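Local atomic coordinates of DNA polymerase (Bacillus phage phi29, PDB entry 2PYJ), a protein that replicates viral DNA by protein-primed, processive, strand-displacing synthesis and proofreads the product with its own 3'-5' exonuclease. Residues 494-499 / 570-575. The protein carries 2 engineered substitutions. Numbering follows the deposited sequence.
Sequences YLRQKT and DTFTIK. With nucleotides of chain B.
A beta-hairpin turn of the polymerase region and the extreme C-terminus of the chain, a segment involved in DNA binding, meet here around the backbone of a bound DNA strand, chain B. Arg496 carries the contact from the first position of a type II turn that ends at Thr499. Its side chain runs straight from CG to NE (chi2 -175°, chi3 -176°), which brings the guanidinium across to 570-575. There NH1 makes a salt bridge of 2.9 Å to OXT of Lys575, the terminal carboxylate, although the angle is too poor for a hydrogen bond. OP1 of DC10 in chain B lies in the guanidinium plane and takes a bond from NH1 (2.9 Å) and another from NH2 (3.0 Å). The same oxygen accepts the backbone N of Lys575 at 2.8 Å, so three N-H groups from both segments grip it. Arg496 NE gives its hydrogen in plane to OG1 of Thr499 (3.1 Å, 166°), and that hydroxyl passes its own to Gln497 O, which ties the guanidinium to the turn and fixes its rotation. Ile574 lays CG2 over one guanidinium face, 3.8 Å from Arg496 CZ, while its CD1 meets CD1 of Leu495. Around this, Phe546 packs on Leu495 and Thr499, Cys530 of strand 523-530 touches Thr499 and Phe572, and strand 564-573 pairs antiparallel with strand 551-561.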
loop_
_atom_site.group_PDB
_atom_site.type_symbol
_atom_site.label_atom_id
_atom_site.label_comp_id
_atom_site.label_asym_id
_atom_site.label_seq_id
_atom_site.Cartn_x
_atom_site.Cartn_y
_atom_site.Cartn_z
ATOM N N TYR G 494 4.190 24.167 4.468
ATOM C CA TYR G 494 3.192 23.264 3.910
ATOM C C TYR G 494 2.624 23.913 2.671
ATOM O O TYR G 494 1.980 24.959 2.758
ATOM C CB TYR G 494 2.070 23.015 4.926
ATOM C CG TYR G 494 2.500 22.253 6.155
ATOM C CD1 TYR G 494 3.190 22.892 7.191
ATOM C CD2 TYR G 494 2.221 20.886 6.291
ATOM C CE1 TYR G 494 3.590 22.197 8.319
ATOM C CE2 TYR G 494 2.619 20.186 7.419
ATOM C CZ TYR G 494 3.308 20.852 8.430
ATOM O OH TYR G 494 3.712 20.172 9.538
ATOM N N LEU G 495 2.880 23.308 1.500
ATOM C CA LEU G 495 2.421 23.887 0.229
ATOM C C LEU G 495 0.989 23.462 -0.126
ATOM O O LEU G 495 0.210 24.262 -0.660
ATOM C CB LEU G 495 3.364 23.500 -0.922
ATOM C CG LEU G 495 4.828 23.957 -0.824
ATOM C CD1 LEU G 495 5.585 23.563 -2.109
ATOM C CD2 LEU G 495 4.925 25.460 -0.573
ATOM N N ARG G 496 0.676 22.201 0.154
ATOM C CA ARG G 496 -0.595 21.555 -0.247
ATOM C C ARG G 496 -0.641 20.179 0.386
ATOM O O ARG G 496 0.242 19.825 1.157
ATOM C CB ARG G 496 -0.683 21.438 -1.781
ATOM C CG ARG G 496 0.394 20.548 -2.368
ATOM C CD ARG G 496 0.390 20.511 -3.889
ATOM N NE ARG G 496 1.397 19.554 -4.355
ATOM C CZ ARG G 496 1.817 19.432 -5.613
ATOM N NH1 ARG G 496 1.310 20.198 -6.579
ATOM N NH2 ARG G 496 2.754 18.526 -5.903
ATOM N N GLN G 497 -1.663 19.392 0.069
ATOM C CA GLN G 497 -1.788 18.035 0.622
ATOM C C GLN G 497 -0.586 17.166 0.256
ATOM O O GLN G 497 -0.139 17.166 -0.904
ATOM C CB GLN G 497 -3.090 17.367 0.157
ATOM C CG GLN G 497 -4.357 18.060 0.666
ATOM C CD GLN G 497 -5.609 17.726 -0.159
ATOM O OE1 GLN G 497 -6.615 17.213 0.374
ATOM N NE2 GLN G 497 -5.557 18.010 -1.447
ATOM N N LYS G 498 -0.058 16.469 1.270
ATOM C CA LYS G 498 1.073 15.524 1.146
ATOM C C LYS G 498 2.346 16.168 0.587
ATOM O O LYS G 498 3.148 15.502 -0.062
ATOM C CB LYS G 498 0.673 14.290 0.308
ATOM C CG LYS G 498 -0.567 13.555 0.832
ATOM C CD LYS G 498 -0.790 12.241 0.079
ATOM C CE LYS G 498 -2.110 11.591 0.450
ATOM N NZ LYS G 498 -1.988 10.784 1.705
ATOM N N THR G 499 2.514 17.467 0.851
ATOM C CA THR G 499 3.611 18.239 0.284
ATOM C C THR G 499 4.059 19.255 1.333
ATOM O O THR G 499 3.476 20.337 1.458
ATOM C CB THR G 499 3.167 18.948 -1.008
ATOM O OG1 THR G 499 2.532 17.998 -1.873
ATOM C CG2 THR G 499 4.354 19.589 -1.737
ATOM N N ASP G 570 12.925 11.016 -15.751
ATOM C CA ASP G 570 11.708 11.770 -16.043
ATOM C C ASP G 570 11.754 13.020 -15.147
ATOM O O ASP G 570 12.608 13.115 -14.287
ATOM C CB ASP G 570 10.512 10.872 -15.653
ATOM C CG ASP G 570 9.176 11.367 -16.173
ATOM O OD1 ASP G 570 9.131 12.262 -17.031
ATOM O OD2 ASP G 570 8.144 10.836 -15.698
ATOM N N THR G 571 10.835 13.965 -15.346
ATOM C CA THR G 571 10.704 15.103 -14.440
ATOM C C THR G 571 9.691 14.842 -13.317
ATOM O O THR G 571 8.793 14.013 -13.454
ATOM C CB THR G 571 10.271 16.403 -15.183
ATOM O OG1 THR G 571 9.067 16.158 -15.927
ATOM C CG2 THR G 571 11.377 16.907 -16.111
ATOM N N PHE G 572 9.889 15.543 -12.200
ATOM C CA PHE G 572 8.849 15.790 -11.194
ATOM C C PHE G 572 8.817 17.311 -10.960
ATOM O O PHE G 572 9.825 17.919 -10.595
ATOM C CB PHE G 572 9.130 15.101 -9.866
ATOM C CG PHE G 572 8.087 15.401 -8.789
ATOM C CD1 PHE G 572 6.986 14.571 -8.625
ATOM C CD2 PHE G 572 8.211 16.520 -7.957
ATOM C CE1 PHE G 572 6.024 14.832 -7.640
ATOM C CE2 PHE G 572 7.254 16.787 -6.978
ATOM C CZ PHE G 572 6.158 15.945 -6.826
ATOM N N THR G 573 7.648 17.885 -11.162
ATOM C CA THR G 573 7.422 19.301 -11.054
ATOM C C THR G 573 6.295 19.516 -10.059
ATOM O O THR G 573 5.231 18.902 -10.177
ATOM C CB THR G 573 6.985 19.867 -12.426
ATOM O OG1 THR G 573 7.962 19.528 -13.421
ATOM C CG2 THR G 573 6.801 21.391 -12.379
ATOM N N ILE G 574 6.517 20.391 -9.085
ATOM C CA ILE G 574 5.428 20.821 -8.200
ATOM C C ILE G 574 4.547 21.778 -8.988
ATOM O O ILE G 574 4.848 22.969 -9.120
ATOM C CB ILE G 574 5.922 21.488 -6.906
ATOM C CG1 ILE G 574 6.888 20.542 -6.162
ATOM C CG2 ILE G 574 4.698 21.846 -6.006
ATOM C CD1 ILE G 574 7.518 21.111 -4.885
ATOM N N LYS G 575 3.467 21.237 -9.520
ATOM C CA LYS G 575 2.561 21.990 -10.366
ATOM C C LYS G 575 1.527 22.734 -9.533
ATOM O O LYS G 575 0.787 23.570 -10.057
ATOM C CB LYS G 575 1.875 21.060 -11.348
ATOM C CG LYS G 575 2.829 20.490 -12.408
ATOM C CD LYS G 575 2.068 19.866 -13.620
ATOM C CE LYS G 575 1.306 18.628 -13.254
ATOM N NZ LYS G 575 0.375 18.207 -14.324
ATOM O OXT LYS G 575 1.424 22.511 -8.322
ATOM P P DC B 10 1.450 17.617 -9.233
ATOM O OP1 DC B 10 2.273 18.763 -8.861
ATOM O OP2 DC B 10 0.151 17.860 -9.893
ATOM O "O5'" DC B 10 2.296 16.615 -10.165
ATOM C "C5'" DC B 10 3.615 16.230 -9.775
ATOM C "C4'" DC B 10 4.275 15.484 -10.908
ATOM O "O4'" DC B 10 3.596 14.210 -11.022
ATOM C "C3'" DC B 10 4.182 16.160 -12.271
ATOM O "O3'" DC B 10 5.461 16.045 -12.900
ATOM C "C2'" DC B 10 3.073 15.394 -12.998
ATOM C "C1'" DC B 10 3.171 14.012 -12.366
ATOM N N1 DC B 10 1.886 13.242 -12.338
ATOM C C2 DC B 10 1.828 11.923 -12.848
ATOM O O2 DC B 10 2.823 11.394 -13.323
ATOM N N3 DC B 10 0.652 11.266 -12.802
ATOM C C4 DC B 10 -0.445 11.834 -12.288
ATOM N N4 DC B 10 -1.575 11.138 -12.288
ATOM C C5 DC B 10 -0.423 13.171 -11.775
ATOM C C6 DC B 10 0.752 13.816 -11.815
ATOM P P DA B 11 5.773 16.761 -14.253
ATOM O OP1 DA B 11 7.184 17.105 -14.277
ATOM O OP2 DA B 11 4.774 17.824 -14.499
ATOM O "O5'" DA B 11 5.470 15.578 -15.321
ATOM C "C5'" DA B 11 6.240 14.382 -15.366
ATOM C "C4'" DA B 11 5.883 13.567 -16.601
ATOM O "O4'" DA B 11 4.706 12.792 -16.266
ATOM C "C3'" DA B 11 5.540 14.372 -17.872
ATOM O "O3'" DA B 11 6.055 13.750 -19.040
ATOM C "C2'" DA B 11 4.020 14.362 -17.881
ATOM C "C1'" DA B 11 3.754 12.978 -17.285
ATOM N N9 DA B 11 2.406 12.790 -16.754
ATOM C C8 DA B 11 1.634 13.671 -16.049
ATOM N N7 DA B 11 0.451 13.205 -15.740
ATOM C C5 DA B 11 0.452 11.915 -16.264
ATOM C C6 DA B 11 -0.513 10.882 -16.274
ATOM N N6 DA B 11 -1.732 10.977 -15.703
ATOM N N1 DA B 11 -0.177 9.735 -16.901
ATOM C C2 DA B 11 1.026 9.617 -17.473
ATOM N N3 DA B 11 2.010 10.516 -17.525
ATOM C C4 DA B 11 1.652 11.649 -16.894
ATOM P P DA B 8 -7.394 13.508 -1.439
ATOM O OP1 DA B 8 -7.634 14.492 -0.361
ATOM O OP2 DA B 8 -8.357 13.353 -2.544
ATOM O "O5'" DA B 8 -5.983 13.845 -2.098
ATOM C "C5'" DA B 8 -4.893 14.304 -1.306
ATOM C "C4'" DA B 8 -3.651 14.339 -2.172
ATOM O "O4'" DA B 8 -3.282 12.976 -2.471
ATOM C "C3'" DA B 8 -3.838 15.056 -3.513
ATOM O "O3'" DA B 8 -3.008 16.227 -3.555
ATOM C "C2'" DA B 8 -3.450 13.999 -4.547
ATOM C "C1'" DA B 8 -2.698 12.953 -3.738
ATOM N N9 DA B 8 -2.808 11.664 -4.408
ATOM C C8 DA B 8 -3.963 11.045 -4.852
ATOM N N7 DA B 8 -3.747 9.908 -5.465
ATOM C C5 DA B 8 -2.349 9.784 -5.456
ATOM C C6 DA B 8 -1.459 8.809 -5.969
ATOM N N6 DA B 8 -1.850 7.693 -6.603
ATOM N N1 DA B 8 -0.138 8.995 -5.768
ATOM C C2 DA B 8 0.293 10.099 -5.126
ATOM N N3 DA B 8 -0.435 11.094 -4.614
ATOM C C4 DA B 8 -1.758 10.865 -4.810
#